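Local coordinates for protein oxidoreductase, zinc-binding dehydrogenase family (Myxococcus xanthus, PDB 5K1S) that acts as a zinc-containing reductase of the medium-chain family in an alternative route of de novo isovaleryl coenzyme A biosynthesis, at residues Glu80-Val85 with Leu156-Ala161; Thr97-Ala102 with Leu149-Ala154; Thr103-Ser108 with Val164-Gly169; Glu160-Cys165 with Arg354-Pro359; Ala171-Arg176 with Leu304-Thr309. All blocks are in the same frame, centred on the assembly; numbering follows the deposited sequence.

Contact 1 (Glu80-Val85 with Leu156-Ala161)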
# COMPACT_ATOMS: atom_id res chain seq x y z
N GLU A 80 -4.03 22.15 -16.43
CA GLU A 80 -3.96 21.17 -17.50
C GLU A 80 -3.80 21.89 -18.84
O GLU A 80 -4.62 21.72 -19.75
CB GLU A 80 -5.22 20.30 -17.49
CG GLU A 80 -4.98 18.84 -17.84
CD GLU A 80 -6.23 18.00 -17.63
OE1 GLU A 80 -7.24 18.54 -17.14
OE2 GLU A 80 -6.20 16.79 -17.95
N ALA A 81 -2.74 22.68 -18.97
CA ALA A 81 -2.56 23.59 -20.09
C ALA A 81 -1.53 23.05 -21.07
O ALA A 81 -0.53 22.45 -20.67
CB ALA A 81 -2.13 24.97 -19.60
N ALA A 82 -1.79 23.26 -22.36
CA ALA A 82 -0.87 22.91 -23.43
C ALA A 82 -0.70 24.14 -24.31
O ALA A 82 -1.69 24.76 -24.72
CB ALA A 82 -1.39 21.73 -24.25
N GLY A 83 0.55 24.50 -24.60
CA GLY A 83 0.81 25.71 -25.33
C GLY A 83 2.15 25.69 -26.03
O GLY A 83 2.77 24.64 -26.21
N GLU A 84 2.59 26.88 -26.42
CA GLU A 84 3.77 27.06 -27.26
C GLU A 84 4.73 28.03 -26.58
O GLU A 84 4.32 29.10 -26.13
CB GLU A 84 3.37 27.59 -28.64
CG GLU A 84 4.53 27.85 -29.58
CD GLU A 84 4.07 28.45 -30.90
OE1 GLU A 84 2.85 28.67 -31.05
OE2 GLU A 84 4.92 28.69 -31.78
N VAL A 85 6.00 27.65 -26.52
CA VAL A 85 7.03 28.50 -25.92
C VAL A 85 7.27 29.68 -26.86
O VAL A 85 7.78 29.50 -27.97
CB VAL A 85 8.32 27.72 -25.67
CG1 VAL A 85 9.41 28.63 -25.11
CG2 VAL A 85 8.06 26.55 -24.73
N LEU A 156 0.53 15.74 -32.14
CA LEU A 156 -0.57 15.71 -31.18
C LEU A 156 -1.27 17.06 -31.15
O LEU A 156 -0.63 18.06 -30.82
CB LEU A 156 -0.04 15.35 -29.79
CG LEU A 156 -1.08 15.07 -28.71
CD1 LEU A 156 -1.96 13.88 -29.07
CD2 LEU A 156 -0.38 14.82 -27.38
N PRO A 157 -2.56 17.15 -31.49
CA PRO A 157 -3.25 18.44 -31.41
C PRO A 157 -3.34 18.94 -29.98
O PRO A 157 -3.22 18.19 -29.01
CB PRO A 157 -4.64 18.14 -31.98
CG PRO A 157 -4.81 16.67 -31.82
CD PRO A 157 -3.45 16.08 -31.98
N TRP A 158 -3.57 20.25 -29.86
CA TRP A 158 -3.56 20.90 -28.55
C TRP A 158 -4.67 20.36 -27.65
O TRP A 158 -4.43 20.06 -26.48
CB TRP A 158 -3.70 22.42 -28.72
CG TRP A 158 -2.55 23.05 -29.43
CD1 TRP A 158 -2.58 23.65 -30.66
CD2 TRP A 158 -1.20 23.15 -28.97
NE1 TRP A 158 -1.33 24.12 -30.98
CE2 TRP A 158 -0.46 23.83 -29.96
CE3 TRP A 158 -0.54 22.74 -27.81
CZ2 TRP A 158 0.90 24.10 -29.83
CZ3 TRP A 158 0.81 23.01 -27.68
CH2 TRP A 158 1.52 23.68 -28.69
N ASN A 159 -5.88 20.24 -28.19
CA ASN A 159 -7.02 19.83 -27.36
C ASN A 159 -6.76 18.47 -26.71
O ASN A 159 -6.97 18.31 -25.50
CB ASN A 159 -8.29 19.80 -28.20
CG ASN A 159 -8.70 21.17 -28.70
OD1 ASN A 159 -8.20 22.19 -28.21
ND2 ASN A 159 -9.61 21.21 -29.66
N GLU A 160 -6.33 17.49 -27.50
CA GLU A 160 -6.02 16.18 -26.94
C GLU A 160 -4.88 16.27 -25.93
O GLU A 160 -4.88 15.56 -24.92
CB GLU A 160 -5.66 15.20 -28.06
CG GLU A 160 -6.86 14.52 -28.70
CD GLU A 160 -6.44 13.45 -29.69
OE1 GLU A 160 -5.51 13.70 -30.48
OE2 GLU A 160 -7.04 12.35 -29.67
N ALA A 161 -3.91 17.15 -26.19
CA ALA A 161 -2.75 17.26 -25.31
C ALA A 161 -3.11 17.93 -23.99
O ALA A 161 -2.51 17.62 -22.95
CB ALA A 161 -1.63 18.03 -26.00
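W158, at the start of the short helix 158-161, brings the six-membered part of its indole up to strand 80-88, where A82, G83 and E84 meet it in turn. The apolar part comes first. The methyl of A82 points at the helix, and its CB lies 3.8 Å from CE3 of W158. The same A82 CB meets CB of A161 at 4.1 Å, and two small methyls suit the close approach of strand and helix. Further along the strand, CB of E84 comes within 4.3 Å of CH2 of W158.

A second kind of contact is ring against backbone. CG of W158 is anti to its own carbonyl carbon (chi1 -64°), and the six-membered part of the indole reaches G83, whose carbonyl meets CZ3 and CH2 obliquely. It is the peptide of G83 that makes this contact.

Aromatic and cationic partners complete the setting: the indole stacks with H52 and takes part in a cation-pi interaction with R100. An alanine in place of W158 would probably leave the G83 peptide and the methyl of A82 without their aromatic cover and R100 without its cation-pi partner.

The helix turn itself is held by the bond from A161 N to P157 O (3.1 Å), P157 standing at the N-cap. No hydrogen bond joins the two segments, so van der Waals fit binds them, and the strand's backbone polarity is met by its sheet neighbours, as in the bonds of A82 to strand 46-56 and G83 to A101.

Contact 2 (Thr97-Ala102 with Leu149-Ala154)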
# COMPACT_ATOMS: atom_id res chain seq x y z
N THR A 97 12.23 28.93 -27.96
CA THR A 97 10.98 29.41 -28.55
C THR A 97 10.52 28.45 -29.64
O THR A 97 11.32 27.91 -30.41
CB THR A 97 11.17 30.81 -29.13
OG1 THR A 97 12.20 30.79 -30.13
CG2 THR A 97 11.54 31.80 -28.04
N GLY A 98 9.20 28.24 -29.71
CA GLY A 98 8.62 27.33 -30.66
C GLY A 98 8.37 25.93 -30.14
O GLY A 98 7.64 25.17 -30.79
N ASP A 99 8.95 25.57 -29.00
CA ASP A 99 8.73 24.24 -28.45
C ASP A 99 7.29 24.08 -27.97
O ASP A 99 6.61 25.05 -27.62
CB ASP A 99 9.69 23.98 -27.29
CG ASP A 99 11.14 23.87 -27.74
OD1 ASP A 99 11.38 23.47 -28.90
OD2 ASP A 99 12.04 24.17 -26.93
N ARG A 100 6.82 22.84 -27.97
CA ARG A 100 5.45 22.50 -27.61
C ARG A 100 5.46 21.85 -26.23
O ARG A 100 6.11 20.82 -26.03
CB ARG A 100 4.84 21.56 -28.65
CG ARG A 100 4.93 22.07 -30.08
CD ARG A 100 4.66 20.96 -31.08
NE ARG A 100 3.37 20.33 -30.87
CZ ARG A 100 2.22 20.76 -31.38
NH1 ARG A 100 2.20 21.85 -32.15
NH2 ARG A 100 1.09 20.12 -31.13
N ALA A 101 4.73 22.44 -25.29
CA ALA A 101 4.80 22.03 -23.89
C ALA A 101 3.40 21.81 -23.32
O ALA A 101 2.40 22.31 -23.85
CB ALA A 101 5.55 23.06 -23.04
N ALA A 102 3.36 21.07 -22.22
CA ALA A 102 2.13 20.85 -21.46
C ALA A 102 2.48 20.84 -19.98
O ALA A 102 3.43 20.17 -19.57
CB ALA A 102 1.45 19.54 -21.86
N LEU A 149 7.10 21.20 -17.00
CA LEU A 149 6.63 21.14 -18.38
C LEU A 149 6.89 19.76 -18.97
O LEU A 149 7.92 19.14 -18.70
CB LEU A 149 7.31 22.20 -19.25
CG LEU A 149 6.96 23.67 -18.98
CD1 LEU A 149 7.71 24.57 -19.94
CD2 LEU A 149 5.46 23.91 -19.08
N GLY A 150 5.94 19.28 -19.77
CA GLY A 150 6.11 18.08 -20.57
C GLY A 150 6.11 18.42 -22.04
O GLY A 150 5.55 19.46 -22.43
N ARG A 151 6.70 17.58 -22.88
CA ARG A 151 6.89 17.88 -24.29
C ARG A 151 5.77 17.25 -25.12
O ARG A 151 5.52 16.05 -25.02
CB ARG A 151 8.25 17.39 -24.77
CG ARG A 151 9.40 18.05 -24.04
CD ARG A 151 10.73 17.77 -24.70
NE ARG A 151 11.78 18.63 -24.14
CZ ARG A 151 12.02 19.87 -24.53
NH1 ARG A 151 11.30 20.43 -25.50
NH2 ARG A 151 12.99 20.57 -23.96
N VAL A 152 5.12 18.07 -25.93
CA VAL A 152 3.99 17.64 -26.75
C VAL A 152 4.53 17.28 -28.14
O VAL A 152 5.09 18.15 -28.81
CB VAL A 152 2.92 18.73 -26.86
CG1 VAL A 152 1.75 18.25 -27.70
CG2 VAL A 152 2.46 19.15 -25.47
N PRO A 153 4.40 16.03 -28.59
CA PRO A 153 4.82 15.70 -29.95
C PRO A 153 4.10 16.57 -30.97
O PRO A 153 2.94 16.94 -30.79
CB PRO A 153 4.45 14.22 -30.10
CG PRO A 153 4.37 13.70 -28.71
CD PRO A 153 3.88 14.85 -27.87
N ALA A 154 4.81 16.90 -32.05
CA ALA A 154 4.22 17.73 -33.10
C ALA A 154 2.98 17.09 -33.71
O ALA A 154 2.14 17.80 -34.26
CB ALA A 154 5.25 18.01 -34.19
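A102 and G150 form an antiparallel hydrogen-bonded pair at the tight end of this contact, with A102 N to G150 O and G150 N to A102 O both 2.7 Å long. A101 and R151 follow as a non-hydrogen-bonded pair, and then V152 N donates to R100 O at 2.9 Å in a nearly straight bond (175° at the hydrogen). The compact side chains match this close spacing. CG2 of V152, anti to the carbonyl carbon, rests 3.8 Å from CB of A102. The side chains of V152 and R100 cross at about a right angle, CB to CB at 3.9 Å. On the other face of the ladder, CB of A101 meets CD2 of L149 at 4.1 Å.

The outer side is looser. Bent at chi3 (57°), R100 brings NE near two carbonyls, V152 O and P153 O, but both bonds are weak; A154 CA lies over one face of the guanidinium. D99 and R151 run side by side, their carboxylate and guanidinium planes 83° apart. With D99 OD2 at 4.1 Å from R151 NH1, the opposite charges are near without forming a salt bridge, and OD2 instead accepts a hydrogen bond from K96 N.

Around this ladder, L318 of helix 311-323 packs on A102, V152 and P153, and D315 of the same helix accepts a hydrogen bond from R151 N through OD1. W95 and L49, the latter from strand 46-56, pack on A101 and L149, while A101 bonds through its backbone to G83 of strand 80-88.

Contact 3 (Thr103-Ser108 with Val164-Gly169). With ZN (zinc ion), chain F.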
# COMPACT_ATOMS: atom_id res chain seq x y z
N THR A 103 1.70 21.57 -19.18
CA THR A 103 2.01 21.74 -17.77
C THR A 103 1.62 20.51 -16.96
O THR A 103 0.65 19.82 -17.26
CB THR A 103 1.29 22.96 -17.20
OG1 THR A 103 -0.12 22.81 -17.40
CG2 THR A 103 1.76 24.24 -17.89
N LEU A 104 2.40 20.25 -15.91
CA LEU A 104 2.04 19.26 -14.91
C LEU A 104 0.97 19.85 -13.99
O LEU A 104 0.48 20.97 -14.18
CB LEU A 104 3.27 18.84 -14.10
CG LEU A 104 4.31 17.96 -14.79
CD1 LEU A 104 5.55 17.86 -13.92
CD2 LEU A 104 3.76 16.58 -15.06
N GLN A 105 0.59 19.08 -12.97
CA GLN A 105 -0.34 19.59 -11.96
C GLN A 105 0.39 20.45 -10.94
O GLN A 105 -0.03 21.57 -10.64
CB GLN A 105 -1.06 18.43 -11.28
CG GLN A 105 -1.91 17.59 -12.24
CD GLN A 105 -1.61 16.11 -12.17
OE1 GLN A 105 -0.66 15.68 -11.52
NE2 GLN A 105 -2.43 15.31 -12.85
N ARG A 106 1.49 19.94 -10.39
CA ARG A 106 2.24 20.62 -9.34
C ARG A 106 3.73 20.60 -9.67
O ARG A 106 4.19 19.84 -10.53
CB ARG A 106 2.00 19.96 -7.98
CG ARG A 106 2.41 18.50 -7.92
CD ARG A 106 2.22 17.90 -6.54
NE ARG A 106 3.14 18.45 -5.55
CZ ARG A 106 4.42 18.09 -5.45
NH1 ARG A 106 4.94 17.21 -6.28
NH2 ARG A 106 5.19 18.64 -4.52
N MET A 107 4.48 21.43 -8.96
CA MET A 107 5.91 21.54 -9.15
C MET A 107 6.64 20.54 -8.26
O MET A 107 6.04 19.78 -7.49
CB MET A 107 6.38 22.97 -8.87
CG MET A 107 6.06 23.96 -9.98
SD MET A 107 6.74 23.46 -11.57
CE MET A 107 8.49 23.39 -11.21
N SER A 108 7.97 20.55 -8.36
CA SER A 108 8.83 19.67 -7.58
C SER A 108 10.23 20.26 -7.59
O SER A 108 10.74 20.62 -8.65
CB SER A 108 8.83 18.25 -8.18
OG SER A 108 9.69 17.39 -7.45
N VAL A 164 -4.11 15.31 -21.11
CA VAL A 164 -3.33 14.09 -20.97
C VAL A 164 -2.85 13.92 -19.54
O VAL A 164 -2.84 12.80 -19.00
CB VAL A 164 -2.15 14.11 -21.96
CG1 VAL A 164 -1.27 12.88 -21.80
CG2 VAL A 164 -2.66 14.20 -23.39
N CYS A 165 -2.44 15.01 -18.89
CA CYS A 165 -1.79 14.91 -17.59
C CYS A 165 -2.70 14.24 -16.56
O CYS A 165 -2.29 13.30 -15.87
CB CYS A 165 -1.37 16.30 -17.11
SG CYS A 165 -0.23 16.27 -15.70
N CYS A 166 -3.94 14.71 -16.45
CA CYS A 166 -4.85 14.23 -15.42
C CYS A 166 -5.58 12.96 -15.80
O CYS A 166 -6.49 12.54 -15.08
CB CYS A 166 -5.87 15.32 -15.08
SG CYS A 166 -5.10 16.84 -14.51
N THR A 167 -5.21 12.33 -16.92
CA THR A 167 -5.80 11.05 -17.30
C THR A 167 -4.71 10.05 -17.65
O THR A 167 -4.37 9.18 -16.84
CB THR A 167 -6.76 11.24 -18.49
OG1 THR A 167 -6.06 11.85 -19.58
CG2 THR A 167 -7.94 12.11 -18.08
N THR A 168 -4.14 10.17 -18.85
CA THR A 168 -3.06 9.27 -19.25
C THR A 168 -1.81 9.50 -18.40
O THR A 168 -1.08 8.55 -18.11
CB THR A 168 -2.74 9.46 -20.73
OG1 THR A 168 -3.93 9.28 -21.50
CG2 THR A 168 -1.69 8.45 -21.18
N GLY A 169 -1.55 10.75 -18.01
CA GLY A 169 -0.43 11.00 -17.11
C GLY A 169 -0.57 10.26 -15.80
O GLY A 169 0.36 9.60 -15.33
ZN ZN F . -6.35 17.59 -12.69
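Q105 reaches from the loop after strand 100-103 to the consecutive cysteines C165 and C166. From CB, which carries CG anti to the backbone carbonyl carbon (chi1 -62°), the chain heads for the two sulfurs. CG lies about equally far from both, 4.0 Å from C166 SG and 4.1 Å from C165 SG. The chain bends at chi2, and CD lies 3.8 Å from C165 SG. At the tip NE2 donates to C166 SG, 3.5 Å away, in an almost straight bond (175°) with the sulfur in the amide plane, and also lies 3.7 Å from C165 SG; OE1 faces T309. L104 adds apolar cover, its CD2 lying 4.1 Å from C165 SG.

C166 SG binds the zinc ion at 2.3 Å, with C57 and H79 as the other protein ligands. An alanine in place of Q105 would probably leave this sulfur without its amide donor and C165 SG without the amide beside it.

Glutamine suits the place, long enough to reach a buried sulfur and carrying an N-H without charge. As a second-shell residue it probably steadies C166 SG and may draw electron density from it, in a site resembling the catalytic zinc of medium-chain dehydrogenases.

Contact 4 (Glu160-Cys165 with Arg354-Pro359)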
# COMPACT_ATOMS: atom_id res chain seq x y z
N GLU A 160 -6.33 17.49 -27.50
CA GLU A 160 -6.02 16.18 -26.94
C GLU A 160 -4.88 16.27 -25.93
O GLU A 160 -4.88 15.56 -24.92
CB GLU A 160 -5.66 15.20 -28.06
CG GLU A 160 -6.86 14.52 -28.70
CD GLU A 160 -6.44 13.45 -29.69
OE1 GLU A 160 -5.51 13.70 -30.48
OE2 GLU A 160 -7.04 12.35 -29.67
N ALA A 161 -3.91 17.15 -26.19
CA ALA A 161 -2.75 17.26 -25.31
C ALA A 161 -3.11 17.93 -23.99
O ALA A 161 -2.51 17.62 -22.95
CB ALA A 161 -1.63 18.03 -26.00
N ALA A 162 -4.08 18.85 -24.00
CA ALA A 162 -4.45 19.59 -22.80
C ALA A 162 -5.24 18.76 -21.81
O ALA A 162 -5.67 19.31 -20.78
CB ALA A 162 -5.26 20.83 -23.19
N THR A 163 -5.47 17.47 -22.07
CA THR A 163 -6.19 16.61 -21.14
C THR A 163 -5.42 15.33 -20.84
O THR A 163 -6.01 14.35 -20.36
CB THR A 163 -7.58 16.27 -21.69
OG1 THR A 163 -7.45 15.57 -22.93
CG2 THR A 163 -8.40 17.54 -21.89
N VAL A 164 -4.11 15.31 -21.11
CA VAL A 164 -3.33 14.09 -20.97
C VAL A 164 -2.85 13.92 -19.54
O VAL A 164 -2.84 12.80 -19.00
CB VAL A 164 -2.15 14.11 -21.96
CG1 VAL A 164 -1.27 12.88 -21.80
CG2 VAL A 164 -2.66 14.20 -23.39
N CYS A 165 -2.44 15.01 -18.89
CA CYS A 165 -1.79 14.91 -17.59
C CYS A 165 -2.70 14.24 -16.56
O CYS A 165 -2.29 13.30 -15.87
CB CYS A 165 -1.37 16.30 -17.11
SG CYS A 165 -0.23 16.27 -15.70
N ARG A 354 -13.87 14.60 -21.46
CA ARG A 354 -13.03 15.70 -21.00
C ARG A 354 -13.42 16.98 -21.72
O ARG A 354 -13.61 16.98 -22.94
CB ARG A 354 -11.55 15.38 -21.23
CG ARG A 354 -10.89 14.63 -20.08
CD ARG A 354 -10.72 15.53 -18.86
NE ARG A 354 -10.15 14.83 -17.72
CZ ARG A 354 -10.86 14.22 -16.77
NH1 ARG A 354 -12.18 14.22 -16.81
NH2 ARG A 354 -10.24 13.61 -15.76
N LEU A 355 -13.54 18.06 -20.95
CA LEU A 355 -13.80 19.39 -21.49
C LEU A 355 -12.49 20.16 -21.63
O LEU A 355 -11.54 19.94 -20.88
CB LEU A 355 -14.77 20.16 -20.60
CG LEU A 355 -16.15 19.53 -20.42
CD1 LEU A 355 -16.93 20.26 -19.34
CD2 LEU A 355 -16.92 19.54 -21.74
N VAL A 356 -12.46 21.06 -22.61
CA VAL A 356 -11.26 21.83 -22.92
C VAL A 356 -11.65 23.27 -23.15
O VAL A 356 -12.62 23.55 -23.87
CB VAL A 356 -10.53 21.26 -24.15
CG1 VAL A 356 -9.31 22.10 -24.49
CG2 VAL A 356 -10.13 19.81 -23.92
N LEU A 357 -10.90 24.20 -22.55
CA LEU A 357 -11.07 25.62 -22.79
C LEU A 357 -10.03 26.09 -23.80
O LEU A 357 -8.83 25.85 -23.61
CB LEU A 357 -10.95 26.42 -21.49
CG LEU A 357 -12.04 26.17 -20.45
CD1 LEU A 357 -11.71 26.90 -19.15
CD2 LEU A 357 -13.40 26.59 -20.97
N VAL A 358 -10.49 26.75 -24.86
CA VAL A 358 -9.63 27.23 -25.93
C VAL A 358 -9.56 28.75 -25.82
O VAL A 358 -10.56 29.44 -26.07
CB VAL A 358 -10.16 26.81 -27.31
CG1 VAL A 358 -9.21 27.27 -28.40
CG2 VAL A 358 -10.34 25.30 -27.36
N PRO A 359 -8.42 29.34 -25.44
CA PRO A 359 -8.34 30.79 -25.38
C PRO A 359 -8.45 31.39 -26.77
O PRO A 359 -8.11 30.74 -27.77
CB PRO A 359 -6.94 31.05 -24.77
CG PRO A 359 -6.55 29.76 -24.13
CD PRO A 359 -7.18 28.70 -24.96
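T163 faces R354 and V356 of strand 354-358, which runs antiparallel to strand 46-56 and parallel to 330-335 in the mixed sheet of the GroES-like catalytic part of the medium-chain reductase fold. The turn that follows helix 158-161 thus comes to rest on this sheet.

The two main partners of T163 meet it differently. With V356 the side chains cross at about a right angle, and the methyls touch: CG2 of T163 lies 3.5 Å from CG2 of V356. With R354 they slide past each other in opposite directions, aliphatic part to methyl, CG2 of T163 being 3.9 Å from CB of R354. T163 CB in turn meets R354 CG at 4.0 Å. The nearest side-chain atom of R354 is about 6 Å from the zinc ion held by C57, H79 and C166.

Threonine suits this place because its two branches do different work. OG1 takes the crowded position between N and the carbonyl carbon (chi1 61°) and is hydrogen-bonded to OE1 of Q328, so a polar atom in a buried setting is satisfied, while CG2 faces the strand. V356, also beta-branched, uses both its methyls. Its CG2 goes to T163, and CG1 of V356, anti to the backbone N, lies 4.4 Å from CB of A162.

Contact 5 (Ala171-Arg176 with Leu304-Thr309)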
# COMPACT_ATOMS: atom_id res chain seq x y z
N ALA A 171 -2.45 7.66 -15.36
CA ALA A 171 -2.43 6.24 -15.67
C ALA A 171 -1.01 5.69 -15.70
O ALA A 171 -0.74 4.62 -15.15
CB ALA A 171 -3.13 5.99 -17.00
N VAL A 172 -0.08 6.42 -16.33
CA VAL A 172 1.31 5.98 -16.36
C VAL A 172 1.84 5.83 -14.94
O VAL A 172 2.44 4.80 -14.59
CB VAL A 172 2.16 6.97 -17.18
CG1 VAL A 172 3.65 6.63 -17.06
CG2 VAL A 172 1.74 6.95 -18.64
N HIS A 173 1.63 6.85 -14.11
CA HIS A 173 2.10 6.78 -12.73
C HIS A 173 1.47 5.60 -11.99
O HIS A 173 2.15 4.89 -11.24
CB HIS A 173 1.79 8.09 -12.01
CG HIS A 173 2.40 8.20 -10.65
ND1 HIS A 173 3.73 7.92 -10.40
CD2 HIS A 173 1.87 8.56 -9.45
CE1 HIS A 173 3.98 8.10 -9.12
NE2 HIS A 173 2.87 8.49 -8.52
N THR A 174 0.17 5.37 -12.21
CA THR A 174 -0.54 4.30 -11.51
C THR A 174 -0.19 2.93 -12.08
O THR A 174 0.21 2.02 -11.34
CB THR A 174 -2.05 4.54 -11.60
OG1 THR A 174 -2.36 5.84 -11.10
CG2 THR A 174 -2.81 3.49 -10.80
N VAL A 175 -0.35 2.76 -13.40
CA VAL A 175 -0.21 1.45 -14.01
C VAL A 175 1.25 1.01 -14.00
O VAL A 175 1.56 -0.15 -13.70
CB VAL A 175 -0.78 1.48 -15.44
CG1 VAL A 175 -0.61 0.12 -16.13
CG2 VAL A 175 -2.25 1.89 -15.42
N ARG A 176 2.17 1.91 -14.34
CA ARG A 176 3.57 1.55 -14.58
C ARG A 176 4.46 1.86 -13.38
O ARG A 176 5.01 0.95 -12.76
CB ARG A 176 4.09 2.28 -15.81
CG ARG A 176 3.53 1.77 -17.11
CD ARG A 176 4.25 2.41 -18.26
NE ARG A 176 3.75 1.93 -19.55
CZ ARG A 176 4.13 2.42 -20.72
NH1 ARG A 176 5.00 3.42 -20.77
NH2 ARG A 176 3.63 1.92 -21.84
N LEU A 304 -1.10 0.12 -2.51
CA LEU A 304 -0.16 1.16 -2.89
C LEU A 304 -0.91 2.42 -3.29
O LEU A 304 -1.88 2.35 -4.05
CB LEU A 304 0.72 0.69 -4.06
CG LEU A 304 1.36 -0.69 -3.91
CD1 LEU A 304 2.12 -1.06 -5.18
CD2 LEU A 304 2.29 -0.72 -2.70
N GLY A 305 -0.46 3.56 -2.78
CA GLY A 305 -1.00 4.84 -3.19
C GLY A 305 -0.22 5.44 -4.35
O GLY A 305 0.99 5.26 -4.47
N ALA A 306 -0.94 6.15 -5.22
CA ALA A 306 -0.34 6.83 -6.37
C ALA A 306 -0.92 8.23 -6.45
O ALA A 306 -2.14 8.41 -6.41
CB ALA A 306 -0.62 6.07 -7.67
N TYR A 307 -0.04 9.22 -6.57
CA TYR A 307 -0.44 10.62 -6.51
C TYR A 307 0.35 11.44 -7.52
O TYR A 307 1.56 11.24 -7.67
CB TYR A 307 -0.25 11.18 -5.10
CG TYR A 307 -0.63 12.64 -4.94
CD1 TYR A 307 -1.95 13.05 -5.01
CD2 TYR A 307 0.34 13.61 -4.70
CE1 TYR A 307 -2.30 14.37 -4.86
CE2 TYR A 307 0.00 14.94 -4.55
CZ TYR A 307 -1.32 15.32 -4.63
OH TYR A 307 -1.67 16.65 -4.48
N ALA A 308 -0.33 12.35 -8.20
CA ALA A 308 0.31 13.33 -9.07
C ALA A 308 1.02 12.66 -10.25
O ALA A 308 0.95 11.44 -10.43
CB ALA A 308 1.31 14.17 -8.28
N THR A 309 1.71 13.47 -11.06
CA THR A 309 2.41 13.00 -12.24
C THR A 309 3.77 13.69 -12.31
O THR A 309 3.89 14.86 -11.94
CB THR A 309 1.61 13.28 -13.52
OG1 THR A 309 0.29 12.72 -13.40
CG2 THR A 309 2.30 12.67 -14.74
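A306, just past the end of strand 302-305, is where the second segment first meets the helix. Its CB points at helix 165-178 and lies 3.9 Å from CD2 of H173 and, equally, 3.9 Å from OG1 of T174. A methyl suits the place, touching both imidazole and hydroxyl without needing a polar partner; T174 OG1 is already hydrogen-bonded to T170 O.

Y307 comes next, its side chain directed away from the helix, so its backbone makes the contact. The carbonyl O is 3.2 Å from NE2 of H173, but the angle is too poor for a hydrogen bond; S121 OG bonds to that oxygen instead. Both H173 NE2 and Y307 N are bonded to OE2 of E300 of the second subunit, with Y307 N at the ring's edge, in its plane. H173 ND1 is bonded to E313 OE2. With a carboxylate at each nitrogen, the imidazole may well be positively charged.

A308 has a positive phi (64°); its O lies obliquely to the ring, 3.2 Å from CD2 of H173. CG of H173 is anti to the backbone N (chi1 -172°), which carries it away from the helix backbone, toward the 306-308 bend. T309 then leads on to helix 311-323.

The setting is the edge of a Rossmann fold: L304 pairs antiparallel with a strand of the second subunit, so the parallel sheet continues across the interface, as in medium-chain dehydrogenase dimers.

From the N terminus, strand 80-88 opens contact 1, whose loop closes at helix 158-161. Contact 2 is nested inside it, joining strands 100-103 and 149-151 of the same sheet. Contact 3 starts from 103-108 before either loop has closed and ends on helix 165-178, so it crosses both and ties the sheet to the zinc site. Contact 4 begins where contact 1 ends, sharing E160 and A161 with it and V164 and C165 with contact 3, and closes a long loop at strand 354-358 near the C terminus. Within that loop lies contact 5, which joins helix 165-178 to the edge of the Rossmann domain and follows contacts 1 to 3 in series.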